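Local coordinates for protein cyclin-dependent kinase inhibitor 3 (Homo sapiens, PDB 1FPZ) that removes phosphate from phosphotyrosine and phosphoserine or phosphothreonine in proteins, dephosphorylating the kinase CDK2 in a cyclin-dependent manner as a dual-specificity phosphatase of the protein-tyrosine phosphatase family, at residues R57-V60 and Q61-T64; P90-L93 and D94-Q98. The protein carries 1 engineered substitution. All blocks are in the same frame, centred on the assembly; numbering follows the deposited sequence.

Contact 1. Residues R57-V60 and Q61-T64; sequences RRNV and QKDT
N59, V60 and D63 carry the first turn of helix 60-70, with N59 in the N-cap position and the loop from strand 56-57 running into it. The turn closes through the backbone: D63 N donates to N59 O over 3.0 Å, almost straight at 175°. One residue on, V60 O accepts twice from T64. T64 OG1 donates to V60 O at 2.8 Å, nearly in line with the carbonyl, while T64 N reaches the same V60 O at 3.2 Å from above the carbonyl plane; the hydroxyl bond holds the rotation of the threonine side chain, and V60 O is gripped by two donors.

With CG beside its own backbone N (chi1 -65°), D63 turns its carboxylate back toward the loop. There R58 meets it in a salt bridge: R58 NE lies 2.8 Å from D63 OD2, although as a hydrogen bond this is weak. The carboxylate sits at the edge of the guanidinium, the two planes 48° apart, and OD2 also accepts from G50 N, so it ties two loops to the helix start. An alanine in place of R58 would probably leave D63 without its charged mate and uncover the carboxylate on that side.

N59 extends its amide across K62, OD1 reaching to 3.0 Å from K62 CB. On the solvent side a water donates to N59 OD1 at 2.8 Å and, weakly, to Q61 OE1 at 3.4 Å.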
ATOM      1  N   ARG A  57      11.622  -3.944  17.497  1.00 66.99           N
ATOM      2  CA  ARG A  57      12.591  -2.862  17.531  1.00 66.61           C
ATOM      3  C   ARG A  57      13.361  -2.877  16.222  1.00 65.63           C
ATOM      4  O   ARG A  57      14.300  -3.650  16.056  1.00 65.45           O
ATOM      5  CB  ARG A  57      13.571  -3.036  18.698  1.00 67.40           C
ATOM      6  CG  ARG A  57      12.944  -3.168  20.098  1.00 69.08           C
ATOM      7  CD  ARG A  57      12.233  -1.897  20.587  1.00 70.12           C
ATOM      8  NE  ARG A  57      11.978  -1.943  22.031  1.00 71.24           N
ATOM      9  CZ  ARG A  57      11.369  -0.983  22.727  1.00 71.68           C
ATOM     10  NH1 ARG A  57      10.935   0.114  22.118  1.00 71.43           N
ATOM     11  NH2 ARG A  57      11.204  -1.117  24.039  1.00 71.65           N
ATOM     12  N   ARG A  58      12.946  -2.022  15.294  1.00 64.15           N
ATOM     13  CA  ARG A  58      13.583  -1.914  13.987  1.00 62.27           C
ATOM     14  C   ARG A  58      14.429  -0.650  13.910  1.00 60.69           C
ATOM     15  O   ARG A  58      14.220   0.292  14.663  1.00 59.92           O
ATOM     16  CB  ARG A  58      12.520  -1.865  12.889  1.00 62.45           C
ATOM     17  CG  ARG A  58      12.313  -3.159  12.128  1.00 62.30           C
ATOM     18  CD  ARG A  58      13.453  -3.433  11.152  1.00 62.41           C
ATOM     19  NE  ARG A  58      12.999  -4.279  10.052  1.00 62.39           N
ATOM     20  CZ  ARG A  58      12.507  -5.506  10.205  1.00 63.34           C
ATOM     21  NH1 ARG A  58      12.418  -6.040  11.414  1.00 62.92           N
ATOM     22  NH2 ARG A  58      12.059  -6.187   9.154  1.00 64.84           N
ATOM     23  N   ASN A  59      15.373  -0.642  12.976  1.00 59.90           N
ATOM     24  CA  ASN A  59      16.271   0.485  12.755  1.00 59.36           C
ATOM     25  C   ASN A  59      15.781   1.223  11.507  1.00 58.95           C
ATOM     26  O   ASN A  59      16.058   0.792  10.390  1.00 58.08           O
ATOM     27  CB  ASN A  59      17.677  -0.062  12.525  1.00 59.64           C
ATOM     28  CG  ASN A  59      18.676   1.017  12.241  1.00 61.01           C
ATOM     29  OD1 ASN A  59      19.753   0.754  11.714  1.00 62.47           O
ATOM     30  ND2 ASN A  59      18.337   2.247  12.599  1.00 61.73           N
ATOM     31  N   VAL A  60      15.075   2.334  11.690  1.00 58.38           N
ATOM     32  CA  VAL A  60      14.515   3.068  10.559  1.00 58.28           C
ATOM     33  C   VAL A  60      15.496   3.491   9.468  1.00 58.07           C
ATOM     34  O   VAL A  60      15.129   3.559   8.295  1.00 58.66           O
ATOM     35  CB  VAL A  60      13.744   4.284  11.057  1.00 59.09           C
ATOM     36  CG1 VAL A  60      12.799   4.776   9.988  1.00 58.26           C
ATOM     37  CG2 VAL A  60      12.983   3.911  12.305  1.00 59.35           C
ATOM     38  N   GLN A  61      16.740   3.762   9.841  1.00 57.23           N
ATOM     39  CA  GLN A  61      17.734   4.170   8.854  1.00 56.94           C
ATOM     40  C   GLN A  61      18.247   2.990   8.039  1.00 55.98           C
ATOM     41  O   GLN A  61      18.425   3.095   6.827  1.00 56.25           O
ATOM     42  CB  GLN A  61      18.922   4.823   9.536  1.00 58.20           C
ATOM     43  CG  GLN A  61      18.554   5.800  10.608  1.00 57.98           C
ATOM     44  CD  GLN A  61      19.757   6.183  11.399  1.00 58.68           C
ATOM     45  OE1 GLN A  61      20.421   5.325  11.998  1.00 58.13           O
ATOM     46  NE2 GLN A  61      20.072   7.471  11.401  1.00 59.17           N
ATOM     47  N   LYS A  62      18.512   1.872   8.705  1.00 54.66           N
ATOM     48  CA  LYS A  62      18.992   0.692   8.000  1.00 52.66           C
ATOM     49  C   LYS A  62      17.932   0.194   7.023  1.00 51.66           C
ATOM     50  O   LYS A  62      18.251  -0.141   5.882  1.00 51.24           O
ATOM     51  CB  LYS A  62      19.318  -0.445   8.960  1.00 52.24           C
ATOM     52  CG  LYS A  62      19.771  -1.706   8.220  1.00 50.75           C
ATOM     53  CD  LYS A  62      19.477  -2.969   9.006  1.00 50.41           C
ATOM     54  CE  LYS A  62      19.710  -4.196   8.140  1.00 49.90           C
ATOM     55  NZ  LYS A  62      18.962  -5.376   8.636  1.00 49.56           N
ATOM     56  N   ASP A  63      16.681   0.132   7.484  1.00 49.84           N
ATOM     57  CA  ASP A  63      15.554  -0.322   6.659  1.00 47.04           C
ATOM     58  C   ASP A  63      15.438   0.510   5.412  1.00 46.05           C
ATOM     59  O   ASP A  63      15.305  -0.021   4.312  1.00 46.37           O
ATOM     60  CB  ASP A  63      14.240  -0.210   7.414  1.00 45.78           C
ATOM     61  CG  ASP A  63      14.178  -1.131   8.598  1.00 45.96           C
ATOM     62  OD1 ASP A  63      15.187  -1.223   9.331  1.00 46.06           O
ATOM     63  OD2 ASP A  63      13.119  -1.758   8.805  1.00 45.39           O
ATOM     64  N   THR A  64      15.456   1.821   5.607  1.00 44.83           N
ATOM     65  CA  THR A  64      15.380   2.778   4.512  1.00 45.62           C
ATOM     66  C   THR A  64      16.483   2.461   3.490  1.00 46.56           C
ATOM     67  O   THR A  64      16.208   2.265   2.307  1.00 45.91           O
ATOM     68  CB  THR A  64      15.560   4.243   5.056  1.00 45.78           C
ATOM     69  OG1 THR A  64      14.411   4.618   5.833  1.00 43.98           O
ATOM     70  CG2 THR A  64      15.762   5.237   3.917  1.00 44.43           C
TER
HETATM   71  O   HOH W   1      21.461   2.312  13.236  1.00 28.08           O

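Contact 2. Residues P90-L93 and D94-Q98; sequences PNLL and DLYQQ
L95 N donates to N91 O at 2.9 Å and 176°, a nearly straight bond, and two further amides repeat the pattern one residue at a time: Y96 N reaches L92 O at 3.1 Å, and Q97 N reaches L93 O at a longer 3.3 Å. The carboxylate of D94 folds back along the same turn, with OD1 3.3 Å from the CB of N91.

These bonds build the opening turns of helix 92-98, N91 standing at the N-cap. Its side chain makes no capping bond; with CG between the backbone N and the carbonyl carbon (chi1 57°), the amide reaches L95 and crosses that side chain at a slant. N91 ND2 rests 3.6 Å from L95 CG, the branch point.

On the buried side L92 and Y96 pair i to i+4. L92 CG stands over the face of the phenol ring, 4.1 Å from its centroid and 28° off the normal, a CH-pi contact; the carbonyl oxygen of L92 lies above the same face, nearer Y96 CG. The packing is tight where L92 CD1 comes within 3.2 Å of Y96 CE2.

Farther out, Y96 OH makes a weak hydrogen bond to NE2 of H139, at the end of the strand leading into the phosphate-binding P-loop, whose predicted nucleophile position carries the engineered S140. The side chain of L92 is about 10 Å from that of S140. L93 packs on L84 of helix 81-86 and on T103 and H105 of strand 102-105.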
ATOM      1  N   PRO A  90       8.463   9.265  13.418  1.00 60.10           N
ATOM      2  CA  PRO A  90       7.853  10.537  13.022  1.00 58.90           C
ATOM      3  C   PRO A  90       8.468  11.155  11.772  1.00 58.06           C
ATOM      4  O   PRO A  90       7.795  11.861  11.021  1.00 57.45           O
ATOM      5  CB  PRO A  90       8.069  11.419  14.249  1.00 59.71           C
ATOM      6  CG  PRO A  90       8.204  10.423  15.379  1.00 60.47           C
ATOM      7  CD  PRO A  90       9.076   9.386  14.748  1.00 60.37           C
ATOM      8  N   ASN A  91       9.752  10.910  11.553  1.00 56.42           N
ATOM      9  CA  ASN A  91      10.409  11.477  10.384  1.00 54.56           C
ATOM     10  C   ASN A  91      10.653  10.429   9.303  1.00 51.97           C
ATOM     11  O   ASN A  91      11.631  10.500   8.546  1.00 50.50           O
ATOM     12  CB  ASN A  91      11.726  12.134  10.785  1.00 56.79           C
ATOM     13  CG  ASN A  91      12.660  11.173  11.475  1.00 58.57           C
ATOM     14  OD1 ASN A  91      12.283  10.532  12.463  1.00 59.75           O
ATOM     15  ND2 ASN A  91      13.883  11.059  10.966  1.00 58.17           N
ATOM     16  N   LEU A  92       9.742   9.463   9.241  1.00 49.41           N
ATOM     17  CA  LEU A  92       9.803   8.386   8.257  1.00 46.40           C
ATOM     18  C   LEU A  92       9.852   8.993   6.870  1.00 44.30           C
ATOM     19  O   LEU A  92      10.770   8.723   6.087  1.00 44.79           O
ATOM     20  CB  LEU A  92       8.561   7.493   8.391  1.00 46.20           C
ATOM     21  CG  LEU A  92       8.410   6.291   7.454  1.00 45.02           C
ATOM     22  CD1 LEU A  92       9.639   5.412   7.548  1.00 45.04           C
ATOM     23  CD2 LEU A  92       7.173   5.510   7.830  1.00 43.01           C
ATOM     24  N   LEU A  93       8.857   9.830   6.586  1.00 42.29           N
ATOM     25  CA  LEU A  93       8.739  10.500   5.298  1.00 39.43           C
ATOM     26  C   LEU A  93      10.032  11.241   4.959  1.00 38.95           C
ATOM     27  O   LEU A  93      10.521  11.186   3.828  1.00 36.67           O
ATOM     28  CB  LEU A  93       7.565  11.475   5.332  1.00 36.67           C
ATOM     29  CG  LEU A  93       6.149  10.964   5.619  1.00 35.71           C
ATOM     30  CD1 LEU A  93       5.763   9.884   4.630  1.00 34.53           C
ATOM     31  CD2 LEU A  93       6.067  10.442   7.009  1.00 34.67           C
ATOM     32  N   ASP A  94      10.581  11.930   5.962  1.00 39.87           N
ATOM     33  CA  ASP A  94      11.823  12.689   5.815  1.00 41.40           C
ATOM     34  C   ASP A  94      12.931  11.764   5.311  1.00 40.71           C
ATOM     35  O   ASP A  94      13.566  11.999   4.277  1.00 40.93           O
ATOM     36  CB  ASP A  94      12.318  13.239   7.170  1.00 44.81           C
ATOM     37  CG  ASP A  94      11.334  14.179   7.861  1.00 48.40           C
ATOM     38  OD1 ASP A  94      11.761  14.784   8.875  1.00 49.67           O
ATOM     39  OD2 ASP A  94      10.164  14.316   7.425  1.00 50.52           O
ATOM     40  N   LEU A  95      13.180  10.722   6.095  1.00 39.41           N
ATOM     41  CA  LEU A  95      14.219   9.754   5.777  1.00 37.95           C
ATOM     42  C   LEU A  95      14.150   9.153   4.389  1.00 37.77           C
ATOM     43  O   LEU A  95      15.183   9.011   3.732  1.00 38.15           O
ATOM     44  CB  LEU A  95      14.234   8.622   6.804  1.00 37.85           C
ATOM     45  CG  LEU A  95      14.765   9.022   8.184  1.00 37.78           C
ATOM     46  CD1 LEU A  95      15.023   7.781   9.030  1.00 34.88           C
ATOM     47  CD2 LEU A  95      16.060   9.814   8.021  1.00 38.20           C
ATOM     48  N   TYR A  96      12.947   8.794   3.943  1.00 36.63           N
ATOM     49  CA  TYR A  96      12.768   8.206   2.620  1.00 35.94           C
ATOM     50  C   TYR A  96      13.242   9.148   1.527  1.00 35.69           C
ATOM     51  O   TYR A  96      13.885   8.733   0.563  1.00 35.78           O
ATOM     52  CB  TYR A  96      11.284   7.905   2.326  1.00 35.57           C
ATOM     53  CG  TYR A  96      10.646   6.747   3.054  1.00 34.03           C
ATOM     54  CD1 TYR A  96       9.304   6.436   2.836  1.00 34.27           C
ATOM     55  CD2 TYR A  96      11.366   5.950   3.932  1.00 34.08           C
ATOM     56  CE1 TYR A  96       8.698   5.360   3.465  1.00 32.57           C
ATOM     57  CE2 TYR A  96      10.772   4.876   4.567  1.00 32.81           C
ATOM     58  CZ  TYR A  96       9.436   4.584   4.327  1.00 32.46           C
ATOM     59  OH  TYR A  96       8.848   3.513   4.933  1.00 31.13           O
ATOM     60  N   GLN A  97      12.869  10.415   1.652  1.00 35.15           N
ATOM     61  CA  GLN A  97      13.232  11.391   0.648  1.00 34.18           C
ATOM     62  C   GLN A  97      14.717  11.730   0.723  1.00 36.26           C
ATOM     63  O   GLN A  97      15.356  11.991  -0.295  1.00 35.51           O
ATOM     64  CB  GLN A  97      12.359  12.622   0.814  1.00 33.07           C
ATOM     65  CG  GLN A  97      10.862  12.298   0.681  1.00 29.76           C
ATOM     66  CD  GLN A  97       9.996  13.467   1.044  1.00 27.08           C
ATOM     67  OE1 GLN A  97       9.463  13.536   2.140  1.00 28.01           O
ATOM     68  NE2 GLN A  97       9.871  14.409   0.129  1.00 25.70           N
ATOM     69  N   GLN A  98      15.274  11.699   1.924  1.00 37.92           N
ATOM     70  CA  GLN A  98      16.692  11.980   2.087  1.00 40.03           C
ATOM     71  C   GLN A  98      17.476  10.928   1.324  1.00 40.31           C
ATOM     72  O   GLN A  98      18.596  11.178   0.883  1.00 40.90           O
ATOM     73  CB  GLN A  98      17.095  11.891   3.552  1.00 41.40           C
ATOM     74  CG  GLN A  98      16.428  12.909   4.450  1.00 43.83           C
ATOM     75  CD  GLN A  98      17.031  12.892   5.823  1.00 43.05           C
ATOM     76  OE1 GLN A  98      18.246  12.820   5.956  1.00 44.32           O
ATOM     77  NE2 GLN A  98      16.194  12.959   6.851  1.00 44.56           N
TER

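In the fold
From the N terminus, contact 1 begins at the end of strand 56-57 and closes only the first turn of helix 60-70. Strand 74-77 and helix 81-86 follow before contact 2 closes the first turns of helix 92-98, just ahead of strand 102-105, an outermost strand of the mixed sheet. The two are in series, neither nested nor crossing, yet space brings their centres to 11 Å. There the two helices pack: V60 CG1 lies 3.9 Å from L95 CD1, and T64 CG2 3.8 Å from L95 O. Helix 92-98 is thus sandwiched between helix 60-70 and strand 102-105, linking the start of helix 60-70 to the sheet.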